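Local coordinates for protein tRNA (cytosine(72)-C(5))-methyltransferase (Pyrococcus horikoshii, PDB 5ZVE) that methylates the C5 position of cytosine 72 in several tRNAs, using S-adenosyl-L-methionine as the methyl donor, at residues L184-E194 / E345-S353; K196-A207 / L219-D229. All blocks are in the same frame, centred on the assembly; numbering follows the deposited sequence.

Interaction 1: residues L184-E194 / E345-S353; sequences LPSMVTARVLE and EEQSIFIGS
Helix 184-193 lies against the connection between strands 342-344 and 353-355 of the large mixed sheet, and the contact starts where Val192 meets Gln347. CG1 of Val192 rests on CG of Gln347 at 3.5 Å. That methyl stands anti to the backbone N (chi1 166°), which turns it onto the aliphatic stem of the glutamine, while CG2 faces the carbonyl oxygen of Ile349. The amide beyond the stem is tied down by Gln362 and by the backbone of Ile376, so the apolar part of Gln347 is presented to the valine.

One turn back, Val188 sets CG1 against CB of Ile349 at 4.1 Å, the two branched chains crossing at a slant. CD1 of Ile349 reaches CB of Arg191 (4.0 Å), whose guanidinium group leaves the contact for a salt bridge with Glu69. CD1 of Ile351 completes the row, 4.3 Å both from CG2 of Val188 and from CD1 of Leu184. The contact thus follows one stripe of the helix, 184-188-191-192, against an irregular connection in the mixed sheet; the side chain of Gln362 on the neighbouring strand 361-364 bonds Ile349 O and the amides of Ile351 and Gly352.

No direct hydrogen bond spans the two segments. At the C-terminal end of the helix a water does this work: it donates to Val192 O (2.6 Å) and to Glu194 OE2, and accepts from Ser348 N at 3.1 Å. Glu194, with positive phi, follows the helix, and its extended side chain brings OE2 to 3.3 Å from CB of Ser348.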
loop_
_atom_site.group_PDB
_atom_site.type_symbol
_atom_site.label_atom_id
_atom_site.label_comp_id
_atom_site.label_asym_id
_atom_site.label_seq_id
_atom_site.Cartn_x
_atom_site.Cartn_y
_atom_site.Cartn_z
ATOM N N LEU A 184 4.668 4.272 -5.240
ATOM C CA LEU A 184 5.365 5.534 -5.471
ATOM C C LEU A 184 5.099 6.544 -4.335
ATOM O O LEU A 184 6.049 7.087 -3.776
ATOM C CB LEU A 184 4.979 6.118 -6.842
ATOM C CG LEU A 184 5.390 7.540 -7.240
ATOM C CD1 LEU A 184 6.863 7.745 -7.072
ATOM C CD2 LEU A 184 5.008 7.843 -8.678
ATOM N N PRO A 185 3.819 6.791 -3.978
ATOM C CA PRO A 185 3.608 7.738 -2.873
ATOM C C PRO A 185 4.321 7.344 -1.571
ATOM O O PRO A 185 4.874 8.217 -0.898
ATOM C CB PRO A 185 2.086 7.732 -2.681
ATOM C CG PRO A 185 1.566 6.611 -3.504
ATOM C CD PRO A 185 2.542 6.370 -4.582
ATOM N N SER A 186 4.335 6.055 -1.237
ATOM C CA SER A 186 5.017 5.608 -0.024
ATOM C C SER A 186 6.521 5.882 -0.073
ATOM O O SER A 186 7.126 6.227 0.944
ATOM C CB SER A 186 4.769 4.120 0.212
ATOM O OG SER A 186 3.447 3.895 0.663
ATOM N N MET A 187 7.117 5.736 -1.256
ATOM C CA MET A 187 8.535 6.016 -1.436
ATOM C C MET A 187 8.844 7.508 -1.319
ATOM O O MET A 187 9.841 7.900 -0.717
ATOM C CB MET A 187 9.002 5.491 -2.784
ATOM C CG MET A 187 9.145 3.989 -2.843
ATOM S SD MET A 187 10.046 3.500 -4.324
ATOM C CE MET A 187 8.724 3.451 -5.531
ATOM N N VAL A 188 7.987 8.336 -1.906
ATOM C CA VAL A 188 8.110 9.784 -1.783
ATOM C C VAL A 188 8.092 10.200 -0.311
ATOM O O VAL A 188 8.833 11.094 0.104
ATOM C CB VAL A 188 6.979 10.512 -2.547
ATOM C CG1 VAL A 188 7.074 12.008 -2.347
ATOM C CG2 VAL A 188 7.041 10.179 -4.033
ATOM N N THR A 189 7.253 9.534 0.477
ATOM C CA THR A 189 7.119 9.831 1.902
ATOM C C THR A 189 8.464 9.794 2.636
ATOM O O THR A 189 8.829 10.753 3.315
ATOM C CB THR A 189 6.145 8.846 2.589
ATOM O OG1 THR A 189 4.835 8.986 2.022
ATOM C CG2 THR A 189 6.076 9.110 4.085
ATOM N N ALA A 190 9.203 8.699 2.487
ATOM C CA ALA A 190 10.495 8.554 3.162
ATOM C C ALA A 190 11.508 9.585 2.666
ATOM O O ALA A 190 12.312 10.102 3.441
ATOM C CB ALA A 190 11.038 7.148 2.973
ATOM N N ARG A 191 11.470 9.874 1.371
ATOM C CA ARG A 191 12.328 10.906 0.797
ATOM C C ARG A 191 12.038 12.283 1.396
ATOM O O ARG A 191 12.950 13.011 1.790
ATOM C CB ARG A 191 12.155 10.949 -0.721
ATOM C CG ARG A 191 12.950 9.890 -1.457
ATOM C CD ARG A 191 14.373 10.373 -1.692
ATOM N NE ARG A 191 15.138 9.435 -2.504
ATOM C CZ ARG A 191 16.378 9.654 -2.921
ATOM N NH1 ARG A 191 16.993 10.786 -2.606
ATOM N NH2 ARG A 191 17.001 8.745 -3.654
ATOM N N VAL A 192 10.757 12.624 1.459
ATOM C CA VAL A 192 10.311 13.918 1.953
ATOM C C VAL A 192 10.677 14.114 3.431
ATOM O O VAL A 192 10.800 15.240 3.908
ATOM C CB VAL A 192 8.781 14.066 1.723
ATOM C CG1 VAL A 192 8.188 15.223 2.508
ATOM C CG2 VAL A 192 8.489 14.199 0.227
ATOM N N LEU A 193 10.925 13.013 4.131
ATOM C CA LEU A 193 11.380 13.074 5.514
ATOM C C LEU A 193 12.824 13.561 5.608
ATOM O O LEU A 193 13.219 14.167 6.607
ATOM C CB LEU A 193 11.251 11.706 6.185
ATOM C CG LEU A 193 11.603 11.688 7.675
ATOM C CD1 LEU A 193 10.685 12.617 8.460
ATOM C CD2 LEU A 193 11.541 10.280 8.247
ATOM N N GLU A 194 13.593 13.303 4.551
ATOM C CA GLU A 194 15.011 13.660 4.485
ATOM C C GLU A 194 15.790 13.225 5.727
ATOM O O GLU A 194 16.359 14.063 6.425
ATOM C CB GLU A 194 15.180 15.169 4.287
ATOM C CG GLU A 194 14.509 15.735 3.047
ATOM C CD GLU A 194 14.784 17.223 2.875
ATOM O OE1 GLU A 194 15.745 17.727 3.493
ATOM O OE2 GLU A 194 14.043 17.890 2.123
ATOM N N GLU A 345 5.546 22.732 5.973
ATOM C CA GLU A 345 6.784 22.964 5.242
ATOM C C GLU A 345 6.721 22.348 3.851
ATOM O O GLU A 345 6.097 21.303 3.643
ATOM C CB GLU A 345 7.980 22.397 6.003
ATOM C CG GLU A 345 8.151 22.957 7.399
ATOM C CD GLU A 345 9.269 23.984 7.481
ATOM O OE1 GLU A 345 10.439 23.605 7.255
ATOM O OE2 GLU A 345 8.980 25.166 7.776
ATOM N N GLU A 346 7.369 23.015 2.904
ATOM C CA GLU A 346 7.480 22.532 1.535
ATOM C C GLU A 346 8.116 21.149 1.502
ATOM O O GLU A 346 9.117 20.902 2.172
ATOM C CB GLU A 346 8.305 23.519 0.707
ATOM C CG GLU A 346 8.287 23.292 -0.784
ATOM C CD GLU A 346 9.210 24.247 -1.519
ATOM O OE1 GLU A 346 10.408 24.303 -1.167
ATOM O OE2 GLU A 346 8.736 24.950 -2.438
ATOM N N GLN A 347 7.537 20.247 0.718
ATOM C CA GLN A 347 8.095 18.911 0.581
ATOM C C GLN A 347 9.088 18.891 -0.576
ATOM O O GLN A 347 8.884 19.562 -1.590
ATOM C CB GLN A 347 6.985 17.882 0.373
ATOM C CG GLN A 347 5.998 17.808 1.529
ATOM C CD GLN A 347 4.903 16.792 1.292
ATOM O OE1 GLN A 347 5.038 15.903 0.453
ATOM N NE2 GLN A 347 3.813 16.911 2.042
ATOM N N SER A 348 10.158 18.117 -0.421
ATOM C CA SER A 348 11.284 18.168 -1.349
ATOM C C SER A 348 10.913 17.607 -2.713
ATOM O O SER A 348 11.443 18.043 -3.734
ATOM C CB SER A 348 12.481 17.406 -0.781
ATOM O OG SER A 348 12.160 16.041 -0.566
ATOM N N ILE A 349 10.003 16.640 -2.723
ATOM C CA ILE A 349 9.473 16.103 -3.968
ATOM C C ILE A 349 7.970 16.321 -4.005
ATOM O O ILE A 349 7.252 15.858 -3.129
ATOM C CB ILE A 349 9.783 14.599 -4.120
ATOM C CG1 ILE A 349 11.297 14.365 -4.163
ATOM C CG2 ILE A 349 9.105 14.032 -5.362
ATOM C CD1 ILE A 349 11.700 12.900 -4.171
ATOM N N PHE A 350 7.496 17.034 -5.020
ATOM C CA PHE A 350 6.068 17.260 -5.172
ATOM C C PHE A 350 5.642 16.934 -6.592
ATOM O O PHE A 350 5.811 17.745 -7.500
ATOM C CB PHE A 350 5.694 18.703 -4.836
ATOM C CG PHE A 350 4.264 18.865 -4.393
ATOM C CD1 PHE A 350 3.220 18.699 -5.291
ATOM C CD2 PHE A 350 3.966 19.200 -3.079
ATOM C CE1 PHE A 350 1.907 18.843 -4.887
ATOM C CE2 PHE A 350 2.658 19.352 -2.670
ATOM C CZ PHE A 350 1.625 19.175 -3.574
ATOM N N ILE A 351 5.085 15.743 -6.778
ATOM C CA ILE A 351 4.619 15.329 -8.090
ATOM C C ILE A 351 3.147 14.936 -8.047
ATOM O O ILE A 351 2.571 14.547 -9.057
ATOM C CB ILE A 351 5.455 14.153 -8.634
ATOM C CG1 ILE A 351 5.419 12.969 -7.667
ATOM C CG2 ILE A 351 6.891 14.602 -8.898
ATOM C CD1 ILE A 351 6.430 11.880 -7.980
ATOM N N GLY A 352 2.534 15.057 -6.875
ATOM C CA GLY A 352 1.127 14.736 -6.734
ATOM C C GLY A 352 0.253 15.948 -6.966
ATOM O O GLY A 352 0.547 16.778 -7.824
ATOM N N SER A 353 -0.822 16.048 -6.192
ATOM C CA SER A 353 -1.740 17.180 -6.261
ATOM C C SER A 353 -1.719 17.965 -4.959
ATOM O O SER A 353 -1.295 17.447 -3.925
ATOM C CB SER A 353 -3.169 16.706 -6.552
ATOM O OG SER A 353 -3.286 16.192 -7.865
HETATM O O HOH W 1 11.305 17.213 2.328
#

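Interaction 2: residues K196-A207 / L219-D229; sequences KEDDVIIDMAAA and LENKGEIIAID. With SAH (S-adenosyl-L-homocysteine), chain C.
Ile201-Asp203 and Ile225-Asp229 run side by side as parallel strands, tightly zipped: Ile226 N bonds Ile201 O, Asp203 N bonds Ile226 O, and Ile228 N reaches Asp203 O at 2.7 Å, nearly straight at 169°. On one face Ile228 CD1 packs on Ile202 CG2 (3.8 Å); on the other, Ala206 CB meets Ala227 CB at 3.6 Å.

S-adenosyl-L-homocysteine is held by the loop after Asp203 and by Asp229, at the end of its strand. Ala205 O accepts from the ligand's amino N; Asp229 OD1 accepts from Ser231 N and from ribose O2', the latter at a doubtfully short 2.5 Å. Asp229 CG lies anti to its N (chi1 -152°), bringing OD2 to Ala207 N, which meets it from above the carboxylate plane at 3.1 Å. With an asparagine here, one carboxylate oxygen becomes an NH2, which would probably leave either the ribose hydroxyls or the Ala207 amide without an acceptor.

The far end is looser and more exposed: Lys222, bent along its chain, salt-bridges Glu197 OE2 (NZ to OE2 3.1 Å), and one water links Glu197 OE1 to Leu219 O. Together the strands and helix 210-218 form a beta-alpha-beta unit of the Rossmann-like fold, with strands 267-273 and 250-254 as flanking neighbours.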
loop_
_atom_site.group_PDB
_atom_site.type_symbol
_atom_site.label_atom_id
_atom_site.label_comp_id
_atom_site.label_asym_id
_atom_site.label_seq_id
_atom_site.Cartn_x
_atom_site.Cartn_y
_atom_site.Cartn_z
ATOM N N LYS A 196 18.641 12.100 8.228
ATOM C CA LYS A 196 20.086 12.290 8.285
ATOM C C LYS A 196 20.671 11.317 9.300
ATOM O O LYS A 196 20.016 10.980 10.288
ATOM C CB LYS A 196 20.437 13.730 8.658
ATOM C CG LYS A 196 19.838 14.770 7.728
ATOM C CD LYS A 196 20.413 14.670 6.330
ATOM C CE LYS A 196 19.516 15.371 5.324
ATOM N NZ LYS A 196 18.948 16.636 5.864
ATOM N N GLU A 197 21.892 10.859 9.043
ATOM C CA GLU A 197 22.580 9.909 9.921
ATOM C C GLU A 197 22.646 10.395 11.377
ATOM O O GLU A 197 22.708 9.593 12.310
ATOM C CB GLU A 197 23.987 9.634 9.373
ATOM C CG GLU A 197 24.946 8.953 10.340
ATOM C CD GLU A 197 26.330 8.753 9.745
ATOM O OE1 GLU A 197 26.621 9.359 8.691
ATOM O OE2 GLU A 197 27.124 7.986 10.330
ATOM N N ASP A 198 22.595 11.710 11.563
ATOM C CA ASP A 198 22.651 12.305 12.893
ATOM C C ASP A 198 21.300 12.272 13.601
ATOM O O ASP A 198 21.239 12.220 14.831
ATOM C CB ASP A 198 23.144 13.750 12.809
ATOM C CG ASP A 198 24.604 13.843 12.443
ATOM O OD1 ASP A 198 25.309 12.817 12.559
ATOM O OD2 ASP A 198 25.045 14.937 12.031
ATOM N N ASP A 199 20.221 12.313 12.822
ATOM C CA ASP A 199 18.880 12.477 13.378
ATOM C C ASP A 199 18.499 11.354 14.328
ATOM O O ASP A 199 18.767 10.180 14.067
ATOM C CB ASP A 199 17.831 12.551 12.261
ATOM C CG ASP A 199 17.954 13.799 11.415
ATOM O OD1 ASP A 199 18.403 14.841 11.936
ATOM O OD2 ASP A 199 17.579 13.744 10.225
ATOM N N VAL A 200 17.864 11.723 15.434
ATOM C CA VAL A 200 17.103 10.758 16.209
ATOM C C VAL A 200 15.797 10.540 15.456
ATOM O O VAL A 200 15.057 11.491 15.204
ATOM C CB VAL A 200 16.842 11.241 17.644
ATOM C CG1 VAL A 200 16.108 10.174 18.438
ATOM C CG2 VAL A 200 18.159 11.598 18.320
ATOM N N ILE A 201 15.528 9.294 15.080
ATOM C CA ILE A 201 14.450 8.994 14.139
ATOM C C ILE A 201 13.464 7.971 14.683
ATOM O O ILE A 201 13.861 6.916 15.177
ATOM C CB ILE A 201 15.019 8.462 12.801
ATOM C CG1 ILE A 201 15.900 9.518 12.134
ATOM C CG2 ILE A 201 13.900 8.025 11.875
ATOM C CD1 ILE A 201 16.732 8.980 10.994
ATOM N N ILE A 202 12.175 8.283 14.593
ATOM C CA ILE A 202 11.149 7.359 15.055
ATOM C C ILE A 202 10.073 7.093 14.007
ATOM O O ILE A 202 9.438 8.019 13.504
ATOM C CB ILE A 202 10.453 7.872 16.325
ATOM C CG1 ILE A 202 11.476 8.145 17.433
ATOM C CG2 ILE A 202 9.402 6.866 16.783
ATOM C CD1 ILE A 202 10.849 8.650 18.720
ATOM N N ASP A 203 9.888 5.817 13.685
ATOM C CA ASP A 203 8.755 5.350 12.891
ATOM C C ASP A 203 7.760 4.703 13.854
ATOM O O ASP A 203 8.004 3.604 14.344
ATOM C CB ASP A 203 9.229 4.365 11.816
ATOM C CG ASP A 203 8.194 4.117 10.737
ATOM O OD1 ASP A 203 7.015 4.485 10.919
ATOM O OD2 ASP A 203 8.575 3.559 9.686
ATOM N N MET A 204 6.647 5.376 14.135
ATOM C CA MET A 204 5.806 4.952 15.255
ATOM C C MET A 204 4.670 4.023 14.852
ATOM O O MET A 204 3.923 3.550 15.702
ATOM C CB MET A 204 5.215 6.161 15.991
ATOM C CG MET A 204 4.563 7.215 15.112
ATOM S SD MET A 204 3.918 8.577 16.118
ATOM C CE MET A 204 5.417 9.149 16.857
ATOM N N ALA A 205 4.553 3.752 13.560
ATOM C CA ALA A 205 3.663 2.710 13.071
ATOM C C ALA A 205 4.353 2.060 11.888
ATOM O O ALA A 205 4.003 2.315 10.734
ATOM C CB ALA A 205 2.314 3.279 12.679
ATOM N N ALA A 206 5.331 1.209 12.181
ATOM C CA ALA A 206 6.383 0.911 11.218
ATOM C C ALA A 206 6.207 -0.393 10.453
ATOM O O ALA A 206 6.681 -0.501 9.327
ATOM C CB ALA A 206 7.728 0.907 11.929
ATOM N N ALA A 207 5.522 -1.371 11.040
ATOM C CA ALA A 207 5.425 -2.695 10.425
ATOM C C ALA A 207 4.471 -2.686 9.232
ATOM O O ALA A 207 3.469 -1.975 9.252
ATOM C CB ALA A 207 4.985 -3.724 11.455
ATOM N N LEU A 219 19.901 6.179 4.767
ATOM C CA LEU A 219 20.940 6.418 5.765
ATOM C C LEU A 219 22.190 5.600 5.461
ATOM O O LEU A 219 23.231 5.785 6.093
ATOM C CB LEU A 219 20.427 6.085 7.169
ATOM C CG LEU A 219 19.342 6.989 7.757
ATOM C CD1 LEU A 219 19.159 6.694 9.233
ATOM C CD2 LEU A 219 19.680 8.448 7.539
ATOM N N GLU A 220 22.060 4.692 4.497
ATOM C CA GLU A 220 23.126 3.773 4.110
ATOM C C GLU A 220 23.544 2.942 5.314
ATOM O O GLU A 220 24.728 2.731 5.566
ATOM C CB GLU A 220 24.312 4.530 3.510
ATOM C CG GLU A 220 23.971 5.215 2.194
ATOM C CD GLU A 220 25.103 6.072 1.663
ATOM O OE1 GLU A 220 25.937 6.525 2.474
ATOM O OE2 GLU A 220 25.155 6.297 0.434
ATOM N N ASN A 221 22.536 2.471 6.043
ATOM C CA ASN A 221 22.709 1.632 7.225
ATOM C C ASN A 221 23.500 2.298 8.354
ATOM O O ASN A 221 23.993 1.617 9.250
ATOM C CB ASN A 221 23.364 0.301 6.838
ATOM C CG ASN A 221 22.373 -0.843 6.817
ATOM O OD1 ASN A 221 21.316 -0.765 7.443
ATOM N ND2 ASN A 221 22.704 -1.912 6.102
ATOM N N LYS A 222 23.621 3.621 8.307
ATOM C CA LYS A 222 24.237 4.361 9.407
ATOM C C LYS A 222 23.172 4.886 10.371
ATOM O O LYS A 222 21.985 4.893 10.052
ATOM C CB LYS A 222 25.081 5.519 8.873
ATOM C CG LYS A 222 25.963 5.150 7.690
ATOM C CD LYS A 222 27.095 4.218 8.093
ATOM C CE LYS A 222 28.139 4.952 8.915
ATOM N NZ LYS A 222 28.584 6.206 8.243
ATOM N N GLY A 223 23.603 5.369 11.531
ATOM C CA GLY A 223 22.679 5.895 12.519
ATOM C C GLY A 223 21.814 4.831 13.167
ATOM O O GLY A 223 22.192 3.661 13.246
ATOM N N GLU A 224 20.650 5.243 13.655
ATOM C CA GLU A 224 19.702 4.307 14.246
ATOM C C GLU A 224 18.274 4.750 13.956
ATOM O O GLU A 224 17.966 5.945 13.962
ATOM C CB GLU A 224 19.930 4.182 15.759
ATOM C CG GLU A 224 18.838 3.413 16.506
ATOM C CD GLU A 224 19.077 3.341 18.007
ATOM O OE1 GLU A 224 19.617 2.317 18.479
ATOM O OE2 GLU A 224 18.712 4.303 18.718
ATOM N N ILE A 225 17.413 3.776 13.679
ATOM C CA ILE A 225 15.996 4.035 13.483
ATOM C C ILE A 225 15.198 3.268 14.522
ATOM O O ILE A 225 15.350 2.054 14.668
ATOM C CB ILE A 225 15.522 3.622 12.082
ATOM C CG1 ILE A 225 16.407 4.253 11.005
ATOM C CG2 ILE A 225 14.061 4.002 11.886
ATOM C CD1 ILE A 225 16.180 3.663 9.619
ATOM N N ILE A 226 14.355 3.981 15.255
ATOM C CA ILE A 226 13.466 3.339 16.204
ATOM C C ILE A 226 12.134 3.065 15.538
ATOM O O ILE A 226 11.461 3.990 15.083
ATOM C CB ILE A 226 13.256 4.201 17.450
ATOM C CG1 ILE A 226 14.591 4.410 18.162
ATOM C CG2 ILE A 226 12.243 3.548 18.376
ATOM C CD1 ILE A 226 14.562 5.496 19.179
ATOM N N ALA A 227 11.756 1.793 15.481
ATOM C CA ALA A 227 10.547 1.393 14.775
ATOM C C ALA A 227 9.528 0.779 15.718
ATOM O O ALA A 227 9.793 -0.228 16.373
ATOM C CB ALA A 227 10.887 0.421 13.663
ATOM N N ILE A 228 8.354 1.395 15.777
ATOM C CA ILE A 228 7.321 0.997 16.723
ATOM C C ILE A 228 6.140 0.343 16.023
ATOM O O ILE A 228 5.707 0.807 14.973
ATOM C CB ILE A 228 6.814 2.216 17.518
ATOM C CG1 ILE A 228 7.973 2.902 18.241
ATOM C CG2 ILE A 228 5.712 1.821 18.484
ATOM C CD1 ILE A 228 7.593 4.198 18.887
ATOM N N ASP A 229 5.613 -0.724 16.612
ATOM C CA ASP A 229 4.334 -1.272 16.185
ATOM C C ASP A 229 3.690 -2.055 17.323
ATOM O O ASP A 229 4.385 -2.612 18.169
ATOM C CB ASP A 229 4.486 -2.162 14.955
ATOM C CG ASP A 229 3.232 -2.189 14.108
ATOM O OD1 ASP A 229 2.282 -2.917 14.466
ATOM O OD2 ASP A 229 3.192 -1.478 13.083
HETATM N N SAH C . 4.395 2.179 7.765
HETATM C CA SAH C . 4.241 0.766 7.439
HETATM C CB SAH C . 2.766 0.367 7.380
HETATM C CG SAH C . 1.854 1.001 8.434
HETATM S SD SAH C . 0.265 0.138 8.511
HETATM C C SAH C . 4.970 0.366 6.154
HETATM O O SAH C . 5.396 1.212 5.367
HETATM O OXT SAH C . 5.157 -0.816 5.871
HETATM C "C5'" SAH C . -0.170 0.831 10.132
HETATM C "C4'" SAH C . 0.422 0.074 11.319
HETATM O "O4'" SAH C . 0.045 0.705 12.526
HETATM C "C3'" SAH C . -0.038 -1.373 11.441
HETATM O "O3'" SAH C . 1.073 -2.223 11.276
HETATM C "C2'" SAH C . -0.550 -1.524 12.861
HETATM O "O2'" SAH C . 0.018 -2.658 13.467
HETATM C "C1'" SAH C . -0.034 -0.274 13.543
HETATM N N9 SAH C . -0.864 0.183 14.679
HETATM C C8 SAH C . -2.231 0.255 14.769
HETATM N N7 SAH C . -2.558 0.742 15.991
HETATM C C5 SAH C . -1.420 0.981 16.680
HETATM C C6 SAH C . -1.174 1.473 17.958
HETATM N N6 SAH C . -2.177 1.814 18.764
HETATM N N1 SAH C . 0.128 1.610 18.389
HETATM C C2 SAH C . 1.176 1.259 17.560
HETATM N N3 SAH C . 0.925 0.770 16.295
HETATM C C4 SAH C . -0.352 0.634 15.865
HETATM O O HOH W 2 24.718 8.257 6.374
HETATM O O HOH W 3 16.738 6.604 16.237
#

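How the interactions relate
Helix 184-193 and strand 201-203 follow each other in the chain, so interaction 1 leads directly into interaction 2; their centres lie about 17 Å apart. They touch where Glu194 O comes within 4.0 Å of Asp199 OD2, a packing contact, and Lys269 serves both, with a weak hydrogen bond to that carbonyl and a salt bridge to that carboxylate. Helix 210-218, which links the two strands of interaction 2 along the chain, also packs on Ala190, Arg191 and Leu193. Interaction 2 grips the cofactor product directly, whereas the side chain of Val188 in interaction 1 is about 12 Å from it. A hydrogen bond between Ser186 OG and Lys211 NZ, of the cofactor site, ties helix 184-193 to the pocket.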